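Local coordinates for HNH endonuclease (Geobacillus virus E2, PDB 5H0M), which probably nicks DNA as a zinc-containing HNH endonuclease of a deep-sea thermophilic bacteriophage, at residues R65-C76 with I85-H93. Sequence-based numbering, arbitrary orientation.
Sequences RLAVLAKDNYLC and ITRAVIVDH. With ZN (zinc ion), chain B.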
loop_
_atom_site.group_PDB
_atom_site.type_symbol
_atom_site.label_atom_id
_atom_site.label_comp_id
_atom_site.label_asym_id
_atom_site.label_seq_id
_atom_site.Cartn_x
_atom_site.Cartn_y
_atom_site.Cartn_z
ATOM N N ARG A 65 3.724 8.726 -2.239
ATOM C CA ARG A 65 4.339 8.077 -1.090
ATOM C C ARG A 65 4.868 9.117 -0.101
ATOM O O ARG A 65 4.643 9.025 1.108
ATOM C CB ARG A 65 5.463 7.143 -1.547
ATOM C CG ARG A 65 6.231 6.469 -0.430
ATOM C CD ARG A 65 7.406 5.657 -0.959
ATOM N NE ARG A 65 8.265 5.265 0.148
ATOM C CZ ARG A 65 9.177 6.037 0.718
ATOM N NH1 ARG A 65 9.414 7.254 0.257
ATOM N NH2 ARG A 65 9.879 5.582 1.763
ATOM N N LEU A 66 5.593 10.102 -0.621
ATOM C CA LEU A 66 6.157 11.143 0.210
ATOM C C LEU A 66 5.066 11.988 0.851
ATOM O O LEU A 66 5.181 12.371 2.006
ATOM C CB LEU A 66 7.096 12.038 -0.600
ATOM C CG LEU A 66 8.423 11.412 -1.040
ATOM C CD1 LEU A 66 9.131 12.341 -2.028
ATOM C CD2 LEU A 66 9.321 11.084 0.144
ATOM N N ALA A 67 4.005 12.269 0.107
ATOM C CA ALA A 67 2.894 13.054 0.623
ATOM C C ALA A 67 2.220 12.333 1.798
ATOM O O ALA A 67 1.839 12.950 2.783
ATOM C CB ALA A 67 1.888 13.357 -0.471
ATOM N N VAL A 68 2.063 11.014 1.673
ATOM C CA VAL A 68 1.439 10.229 2.740
ATOM C C VAL A 68 2.327 10.184 3.983
ATOM O O VAL A 68 1.863 10.390 5.105
ATOM C CB VAL A 68 1.105 8.803 2.246
ATOM C CG1 VAL A 68 0.615 7.918 3.388
ATOM C CG2 VAL A 68 0.048 8.840 1.157
ATOM N N LEU A 69 3.611 9.915 3.797
ATOM C CA LEU A 69 4.526 9.885 4.940
ATOM C C LEU A 69 4.533 11.230 5.647
ATOM O O LEU A 69 4.513 11.294 6.871
ATOM C CB LEU A 69 5.932 9.516 4.504
ATOM C CG LEU A 69 6.113 8.036 4.148
ATOM C CD1 LEU A 69 7.367 7.866 3.307
ATOM C CD2 LEU A 69 6.158 7.175 5.392
ATOM N N ALA A 70 4.549 12.298 4.871
ATOM C CA ALA A 70 4.569 13.628 5.466
ATOM C C ALA A 70 3.297 13.909 6.256
ATOM O O ALA A 70 3.366 14.393 7.402
ATOM C CB ALA A 70 4.769 14.691 4.394
ATOM N N LYS A 71 2.147 13.590 5.667
ATOM C CA LYS A 71 0.827 13.735 6.326
ATOM C C LYS A 71 0.784 12.952 7.625
ATOM O O LYS A 71 0.230 13.412 8.619
ATOM C CB LYS A 71 -0.305 13.276 5.386
ATOM C CG LYS A 71 -1.666 13.093 6.045
ATOM C CD LYS A 71 -2.660 12.457 5.099
ATOM C CE LYS A 71 -2.495 10.951 5.011
ATOM N NZ LYS A 71 -3.038 10.227 6.198
ATOM N N ASP A 72 1.382 11.768 7.600
ATOM C CA ASP A 72 1.425 10.863 8.742
ATOM C C ASP A 72 2.558 11.180 9.731
ATOM O O ASP A 72 2.753 10.462 10.718
ATOM C CB ASP A 72 1.547 9.418 8.236
ATOM C CG ASP A 72 0.267 8.904 7.621
ATOM O OD1 ASP A 72 -0.799 9.543 7.830
ATOM O OD2 ASP A 72 0.324 7.862 6.939
ATOM N N ASN A 73 3.340 12.221 9.450
ATOM C CA ASN A 73 4.499 12.572 10.269
ATOM C C ASN A 73 5.447 11.395 10.477
ATOM O O ASN A 73 6.060 11.249 11.521
ATOM C CB ASN A 73 4.039 13.127 11.625
ATOM C CG ASN A 73 3.294 14.439 11.492
ATOM O OD1 ASN A 73 3.716 15.332 10.754
ATOM N ND2 ASN A 73 2.183 14.567 12.210
ATOM N N TYR A 74 5.559 10.555 9.454
ATOM C CA TYR A 74 6.454 9.408 9.442
ATOM C C TYR A 74 6.165 8.423 10.571
ATOM O O TYR A 74 7.036 7.658 10.959
ATOM C CB TYR A 74 7.931 9.858 9.406
ATOM C CG TYR A 74 8.360 10.288 8.022
ATOM C CD1 TYR A 74 8.011 11.528 7.541
ATOM C CD2 TYR A 74 9.080 9.433 7.195
ATOM C CE1 TYR A 74 8.371 11.943 6.263
ATOM C CE2 TYR A 74 9.461 9.829 5.922
ATOM C CZ TYR A 74 9.097 11.086 5.459
ATOM O OH TYR A 74 9.469 11.469 4.183
ATOM N N LEU A 75 4.944 8.435 11.086
ATOM C CA LEU A 75 4.531 7.488 12.120
ATOM C C LEU A 75 3.637 6.383 11.586
ATOM O O LEU A 75 2.751 6.629 10.773
ATOM C CB LEU A 75 3.767 8.197 13.234
ATOM C CG LEU A 75 4.576 9.223 14.020
ATOM C CD1 LEU A 75 3.679 9.846 15.067
ATOM C CD2 LEU A 75 5.797 8.580 14.669
ATOM N N CYS A 76 3.844 5.176 12.086
ATOM C CA CYS A 76 2.974 4.055 11.764
ATOM C C CYS A 76 1.565 4.342 12.242
ATOM O O CYS A 76 1.343 4.571 13.421
ATOM C CB CYS A 76 3.473 2.772 12.393
ATOM S SG CYS A 76 2.361 1.376 12.137
ATOM N N ILE A 85 3.945 4.630 19.502
ATOM C CA ILE A 85 4.749 5.477 18.630
ATOM C C ILE A 85 5.847 4.654 17.974
ATOM O O ILE A 85 6.774 4.186 18.640
ATOM C CB ILE A 85 5.373 6.658 19.395
ATOM C CG1 ILE A 85 4.285 7.542 20.004
ATOM C CG2 ILE A 85 6.285 7.459 18.488
ATOM C CD1 ILE A 85 3.307 8.160 19.025
ATOM N N THR A 86 5.740 4.490 16.651
ATOM C CA THR A 86 6.688 3.706 15.878
ATOM C C THR A 86 6.946 4.384 14.551
ATOM O O THR A 86 6.001 4.780 13.861
ATOM C CB THR A 86 6.158 2.291 15.595
ATOM O OG1 THR A 86 5.683 1.701 16.815
ATOM C CG2 THR A 86 7.267 1.429 15.014
ATOM N N ARG A 87 8.209 4.508 14.182
ATOM C CA ARG A 87 8.573 5.065 12.887
ATOM C C ARG A 87 8.033 4.186 11.753
ATOM O O ARG A 87 8.205 2.974 11.765
ATOM C CB ARG A 87 10.085 5.138 12.768
ATOM C CG ARG A 87 10.578 5.690 11.449
ATOM C CD ARG A 87 10.904 7.150 11.579
ATOM N NE ARG A 87 11.417 7.710 10.334
ATOM C CZ ARG A 87 11.605 9.009 10.134
ATOM N NH1 ARG A 87 11.316 9.877 11.097
ATOM N NH2 ARG A 87 12.071 9.444 8.970
ATOM N N ALA A 88 7.393 4.806 10.769
ATOM C CA ALA A 88 6.967 4.095 9.567
ATOM C C ALA A 88 8.138 3.829 8.644
ATOM O O ALA A 88 9.027 4.667 8.513
ATOM C CB ALA A 88 5.917 4.889 8.833
ATOM N N VAL A 89 8.095 2.684 7.971
ATOM C CA VAL A 89 9.119 2.283 7.004
ATOM C C VAL A 89 8.576 2.014 5.605
ATOM O O VAL A 89 9.357 1.836 4.667
ATOM C CB VAL A 89 9.899 1.042 7.472
ATOM C CG1 VAL A 89 10.652 1.357 8.762
ATOM C CG2 VAL A 89 9.010 -0.174 7.636
ATOM N N ILE A 90 7.252 2.008 5.458
ATOM C CA ILE A 90 6.637 1.666 4.177
ATOM C C ILE A 90 5.278 2.342 4.103
ATOM O O ILE A 90 4.668 2.598 5.131
ATOM C CB ILE A 90 6.547 0.132 4.024
ATOM C CG1 ILE A 90 6.269 -0.265 2.576
ATOM C CG2 ILE A 90 5.551 -0.456 4.989
ATOM C CD1 ILE A 90 6.565 -1.722 2.301
ATOM N N VAL A 91 4.836 2.662 2.892
ATOM C CA VAL A 91 3.471 3.120 2.662
ATOM C C VAL A 91 2.743 1.997 1.940
ATOM O O VAL A 91 3.206 1.553 0.878
ATOM C CB VAL A 91 3.426 4.402 1.823
ATOM C CG1 VAL A 91 2.004 4.816 1.506
ATOM C CG2 VAL A 91 4.115 5.533 2.564
ATOM N N ASP A 92 1.622 1.557 2.511
ATOM C CA ASP A 92 0.851 0.420 1.971
ATOM C C ASP A 92 -0.548 0.848 1.533
ATOM O O ASP A 92 -1.186 1.699 2.163
ATOM C CB ASP A 92 0.731 -0.699 3.011
ATOM C CG ASP A 92 0.307 -2.052 2.408
ATOM O OD1 ASP A 92 0.522 -2.301 1.192
ATOM O OD2 ASP A 92 -0.228 -2.885 3.164
ATOM N N HIS A 93 -1.009 0.217 0.457
ATOM C CA HIS A 93 -2.390 0.330 -0.005
ATOM C C HIS A 93 -3.319 -0.432 0.910
ATOM O O HIS A 93 -3.073 -1.610 1.198
ATOM C CB HIS A 93 -2.508 -0.212 -1.424
ATOM C CG HIS A 93 -1.826 0.642 -2.445
ATOM N ND1 HIS A 93 -0.475 0.578 -2.677
ATOM C CD2 HIS A 93 -2.307 1.603 -3.268
ATOM C CE1 HIS A 93 -0.149 1.455 -3.611
ATOM N NE2 HIS A 93 -1.240 2.100 -3.975
HETATM ZN ZN ZN B . 3.087 -0.286 13.556
HETATM O O HOH W 1 6.998 2.536 0.577
HETATM O O HOH W 2 9.665 2.554 2.097
HETATM O O HOH W 3 3.069 5.345 15.663
#
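Val91 drops from strand 90-93 against helix 59-71, and its two methyls meet different side chains of the helix. Its CB lies near Arg65 CG; CG1, anti to the backbone N (chi1 176°), meets Val68 CG1 at 3.9 Å; CG2 touches both Arg65 CG and Leu69 CG, 3.6 Å from the latter. Leu69 also reaches Ala88 CB with CD2, while its CD1 lies over one face of the Arg65 guanidinium, toward the rim. Water carries Arg65, extended as far as NE, to the strand and the residue before it: one water accepts from Arg65 NE and Val91 N, another accepts from Arg65 NH2 and donates to Val89 O. Beyond the helix, which ends in a Schellman motif at Asn73, a type I' turn from Asp72 to Leu75 leads into the zinc site of this HNH nuclease. Here Leu75 and Arg87 form a single beta bridge: Ala88 N donates to Tyr74 O (2.9 Å), from above the carbonyl plane, and Cys76 N to Thr86 O (2.8 Å), almost straight at 178°. Cys76 SG binds zinc at 2.3 Å, alongside Cys79, Cys114 and Cys117. Arg87 bends at chi2, which brings its guanidinium back beside Tyr74, with Tyr74 CB over its centre and Arg87 NH2 3.5 Å from Tyr74 CD2; guanidinium and ring planes are 27° apart. Farther out, Leu75 CD2 touches Ile85 CG2 at 4.0 Å, and a water links Thr86 N to Cys76 O.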